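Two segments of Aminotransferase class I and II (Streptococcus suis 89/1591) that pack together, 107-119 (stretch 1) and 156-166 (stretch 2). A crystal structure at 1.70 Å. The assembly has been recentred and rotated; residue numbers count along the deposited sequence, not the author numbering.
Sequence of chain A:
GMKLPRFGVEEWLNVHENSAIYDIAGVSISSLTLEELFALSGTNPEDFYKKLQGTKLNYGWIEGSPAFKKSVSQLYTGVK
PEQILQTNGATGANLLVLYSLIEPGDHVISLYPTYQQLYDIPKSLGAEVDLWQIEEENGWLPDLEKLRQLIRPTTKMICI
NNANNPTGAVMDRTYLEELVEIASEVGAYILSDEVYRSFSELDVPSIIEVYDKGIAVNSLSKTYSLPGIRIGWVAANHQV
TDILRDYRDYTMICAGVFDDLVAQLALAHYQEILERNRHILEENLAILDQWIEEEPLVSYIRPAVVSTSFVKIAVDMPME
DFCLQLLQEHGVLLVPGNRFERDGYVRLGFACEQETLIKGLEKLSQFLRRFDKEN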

# COMPACT_ATOMS: atom_id res chain seq x y z
N HIS A 107 -9.11 15.91 17.23
CA HIS A 107 -10.29 16.34 16.54
C HIS A 107 -9.95 16.57 15.06
O HIS A 107 -8.98 17.27 14.74
CB HIS A 107 -10.81 17.67 17.16
CG HIS A 107 -12.06 18.17 16.53
ND1 HIS A 107 -12.17 19.43 15.96
CD2 HIS A 107 -13.27 17.58 16.37
CE1 HIS A 107 -13.40 19.58 15.49
NE2 HIS A 107 -14.08 18.46 15.72
N VAL A 108 -10.78 16.02 14.18
CA VAL A 108 -10.57 16.11 12.73
C VAL A 108 -11.91 16.45 12.11
O VAL A 108 -12.93 15.92 12.55
CB VAL A 108 -10.06 14.74 12.16
CG1 VAL A 108 -10.10 14.70 10.61
CG2 VAL A 108 -8.68 14.40 12.73
N ILE A 109 -11.92 17.34 11.12
CA ILE A 109 -13.11 17.69 10.38
C ILE A 109 -12.93 17.26 8.93
O ILE A 109 -11.89 17.55 8.34
CB ILE A 109 -13.34 19.20 10.42
CG1 ILE A 109 -13.49 19.67 11.87
CG2 ILE A 109 -14.57 19.63 9.55
CD1 ILE A 109 -13.58 21.22 12.01
N SER A 110 -13.91 16.53 8.40
CA SER A 110 -13.85 16.04 7.03
C SER A 110 -15.00 16.51 6.24
O SER A 110 -16.15 16.47 6.72
CB SER A 110 -13.85 14.52 7.00
OG SER A 110 -13.82 14.05 5.65
N LEU A 111 -14.69 17.00 5.03
CA LEU A 111 -15.69 17.19 3.99
C LEU A 111 -16.56 15.92 3.92
O LEU A 111 -16.07 14.82 4.13
CB LEU A 111 -14.99 17.44 2.65
CG LEU A 111 -15.81 17.91 1.46
CD1 LEU A 111 -16.43 19.27 1.74
CD2 LEU A 111 -14.92 17.89 0.17
N TYR A 112 -17.85 16.09 3.61
CA TYR A 112 -18.76 14.95 3.67
C TYR A 112 -20.00 15.19 2.84
O TYR A 112 -20.61 16.29 2.91
CB TYR A 112 -19.17 14.63 5.12
CG TYR A 112 -19.89 13.32 5.22
CD1 TYR A 112 -19.16 12.13 5.28
CD2 TYR A 112 -21.28 13.23 5.21
CE1 TYR A 112 -19.76 10.90 5.34
CE2 TYR A 112 -21.91 11.98 5.29
CZ TYR A 112 -21.14 10.83 5.34
OH TYR A 112 -21.70 9.56 5.41
N PRO A 113 -20.39 14.20 2.02
CA PRO A 113 -19.66 13.01 1.61
C PRO A 113 -18.43 13.37 0.85
O PRO A 113 -18.32 14.45 0.29
CB PRO A 113 -20.61 12.32 0.60
CG PRO A 113 -21.74 13.02 0.54
CD PRO A 113 -21.74 14.20 1.45
N THR A 114 -17.46 12.48 0.89
CA THR A 114 -16.25 12.65 0.16
C THR A 114 -15.62 11.27 0.02
O THR A 114 -16.23 10.27 0.38
CB THR A 114 -15.24 13.59 0.91
OG1 THR A 114 -14.16 13.86 0.04
CG2 THR A 114 -14.69 12.96 2.23
N TYR A 115 -14.40 11.19 -0.46
CA TYR A 115 -13.70 9.88 -0.53
C TYR A 115 -13.55 9.23 0.85
O TYR A 115 -13.09 9.86 1.81
CB TYR A 115 -12.34 10.08 -1.19
CG TYR A 115 -11.80 8.79 -1.78
CD1 TYR A 115 -12.44 8.19 -2.84
CD2 TYR A 115 -10.65 8.20 -1.30
CE1 TYR A 115 -11.98 7.02 -3.40
CE2 TYR A 115 -10.17 7.07 -1.87
CZ TYR A 115 -10.84 6.45 -2.91
OH TYR A 115 -10.38 5.27 -3.50
N GLN A 116 -13.99 7.98 0.99
CA GLN A 116 -14.22 7.41 2.33
C GLN A 116 -12.99 7.34 3.23
O GLN A 116 -13.10 7.38 4.44
CB GLN A 116 -14.91 6.02 2.22
CG GLN A 116 -15.30 5.40 3.55
CD GLN A 116 -16.10 4.11 3.41
OE1 GLN A 116 -16.53 3.76 2.30
NE2 GLN A 116 -16.34 3.42 4.53
N GLN A 117 -11.80 7.25 2.64
CA GLN A 117 -10.57 7.25 3.44
C GLN A 117 -10.52 8.45 4.40
O GLN A 117 -10.02 8.33 5.52
CB GLN A 117 -9.36 7.37 2.53
CG GLN A 117 -8.93 6.06 1.81
CD GLN A 117 -7.62 6.25 1.12
OE1 GLN A 117 -7.51 7.08 0.22
NE2 GLN A 117 -6.59 5.47 1.54
N LEU A 118 -10.99 9.58 3.91
CA LEU A 118 -10.72 10.85 4.54
C LEU A 118 -11.41 11.03 5.89
O LEU A 118 -10.90 11.80 6.73
CB LEU A 118 -11.03 12.04 3.61
CG LEU A 118 -10.21 12.09 2.32
CD1 LEU A 118 -10.77 13.27 1.48
CD2 LEU A 118 -8.64 12.15 2.56
N TYR A 119 -12.52 10.33 6.11
CA TYR A 119 -13.22 10.37 7.39
C TYR A 119 -13.16 9.06 8.18
O TYR A 119 -13.05 9.11 9.39
CB TYR A 119 -14.66 10.87 7.24
CG TYR A 119 -15.51 10.15 6.23
CD1 TYR A 119 -16.19 8.99 6.57
CD2 TYR A 119 -15.61 10.61 4.92
CE1 TYR A 119 -16.97 8.35 5.64
CE2 TYR A 119 -16.33 9.95 3.99
CZ TYR A 119 -17.01 8.80 4.36
OH TYR A 119 -17.76 8.12 3.42
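Stretch 2, residues 156-166: KMICINNANNP

A strand of stretch 2 that ends at Asn 161 runs parallel to strand 107-112 of stretch 1, the two axes crossing at -16° and approaching to 4.6 Å. Val 108 pairs with Met 157, Ile 109 with Ile 158 and Ser 110 with Cys 159. As in any parallel pair, one residue bonds both ways: Ile 109 N donates to Met 157 O (3.0 Å) and Ile 109 O accepts from Cys 159 N (2.7 Å). Lys 156 N to His 107 O (2.9 Å) and Leu 111 N to Cys 159 O (2.8 Å) extend the ladder.

Ile 109 and Ile 158 share one face, both with chi1 m and chi2 t, and meet at 4.3 Å between Ile 109 CB and Ile 158 CG1; beta-branched residues suit such extended backbone. Val 108, Ser 110, Met 157 and Cys 159 occupy the other face. Met 157, a selenomethionine, is t at chi1 and chi2, so its chain extends and its end leads away from stretch 1. Cys 159, chi1 m, is small enough for Leu 118 to lie close, with the two CB atoms 4.0 Å apart; its SG is 4.1 Å from Val 108 CG1.

Beyond the strands, stretch 2 turns through Asn 162 and a cis peptide before Ala 163, and asparagine side chains replace the backbone ladder. Asn 164, chi1 t, points toward stretch 1 and uses both ends of its amide: ND2 donates to Pro 113 O (3.1 Å), while OD1 accepts from Thr 114 OG1 (2.8 Å), whose chi1 is also t. Asn 161, again t, turns OD1 back to accept from Asn 165 N (2.9 Å), tying the turn together. Leu 111, t and p, lays a methyl against the amide of Asn 164, with Leu 111 CD2 3.6 Å from Asn 164 CG.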

# COMPACT_ATOMS: atom_id res chain seq x y z
N LYS A 156 -6.96 19.35 14.85
CA LYS A 156 -5.69 18.90 14.27
C LYS A 156 -5.62 18.97 12.77
O LYS A 156 -4.56 19.32 12.20
CB LYS A 156 -5.37 17.49 14.68
CG LYS A 156 -4.10 16.99 13.97
CD LYS A 156 -3.28 15.91 14.60
CE LYS A 156 -2.47 16.36 15.79
NZ LYS A 156 -1.94 15.11 16.45
N MSE A 157 -6.74 18.65 12.11
CA MSE A 157 -6.74 18.48 10.66
C MSE A 157 -8.13 18.65 10.09
O MSE A 157 -9.10 18.28 10.72
CB MSE A 157 -6.21 17.07 10.30
CG MSE A 157 -6.07 16.84 8.78
SE MSE A 157 -5.39 15.12 8.36
CE MSE A 157 -3.59 15.42 8.98
N ILE A 158 -8.20 19.28 8.91
CA ILE A 158 -9.37 19.37 8.09
C ILE A 158 -9.05 18.63 6.79
O ILE A 158 -7.98 18.87 6.18
CB ILE A 158 -9.72 20.83 7.75
CG1 ILE A 158 -10.04 21.61 9.02
CG2 ILE A 158 -10.96 20.92 6.79
CD1 ILE A 158 -9.98 23.14 8.84
N CYS A 159 -9.93 17.70 6.42
CA CYS A 159 -9.77 16.92 5.20
C CYS A 159 -10.73 17.36 4.13
O CYS A 159 -11.96 17.46 4.37
CB CYS A 159 -9.96 15.42 5.49
SG CYS A 159 -8.90 14.73 6.73
N ILE A 160 -10.19 17.66 2.94
CA ILE A 160 -10.98 17.97 1.78
C ILE A 160 -10.52 17.14 0.57
O ILE A 160 -9.44 16.55 0.58
CB ILE A 160 -10.87 19.46 1.42
CG1 ILE A 160 -9.45 19.86 0.98
CG2 ILE A 160 -11.38 20.36 2.59
CD1 ILE A 160 -9.40 21.36 0.43
N ASN A 161 -11.35 17.11 -0.47
CA ASN A 161 -11.09 16.37 -1.69
C ASN A 161 -11.48 17.41 -2.76
O ASN A 161 -12.62 17.85 -2.86
CB ASN A 161 -11.97 15.12 -1.65
CG ASN A 161 -11.80 14.17 -2.83
OD1 ASN A 161 -12.71 13.34 -3.07
ND2 ASN A 161 -10.65 14.20 -3.52
N ASN A 162 -10.49 17.83 -3.55
CA ASN A 162 -10.65 18.97 -4.44
C ASN A 162 -10.02 18.64 -5.80
O ASN A 162 -8.79 18.63 -5.92
CB ASN A 162 -9.98 20.21 -3.85
CG ASN A 162 -10.61 21.52 -4.34
OD1 ASN A 162 -11.85 21.59 -4.61
ND2 ASN A 162 -9.78 22.55 -4.52
N ALA A 163 -10.82 18.39 -6.85
CA ALA A 163 -12.30 18.31 -6.80
C ALA A 163 -12.84 17.15 -6.03
O ALA A 163 -12.12 16.18 -5.81
CB ALA A 163 -12.84 18.27 -8.24
N ASN A 164 -14.13 17.18 -5.66
CA ASN A 164 -14.66 16.17 -4.73
C ASN A 164 -15.20 14.93 -5.45
O ASN A 164 -15.75 15.03 -6.51
CB ASN A 164 -15.81 16.78 -3.90
CG ASN A 164 -16.13 15.92 -2.65
OD1 ASN A 164 -15.31 15.11 -2.18
ND2 ASN A 164 -17.33 16.09 -2.13
N ASN A 165 -15.03 13.76 -4.84
CA ASN A 165 -15.68 12.51 -5.26
C ASN A 165 -16.83 12.31 -4.27
O ASN A 165 -16.56 12.03 -3.09
CB ASN A 165 -14.64 11.37 -5.16
CG ASN A 165 -15.16 10.03 -5.65
OD1 ASN A 165 -16.33 9.76 -5.62
ND2 ASN A 165 -14.24 9.15 -6.04
N PRO A 166 -18.09 12.32 -4.74
CA PRO A 166 -18.58 12.05 -6.11
C PRO A 166 -19.02 13.19 -6.99
O PRO A 166 -19.35 12.98 -8.16
CB PRO A 166 -19.78 11.15 -5.82
CG PRO A 166 -20.41 11.85 -4.60
CD PRO A 166 -19.23 12.34 -3.79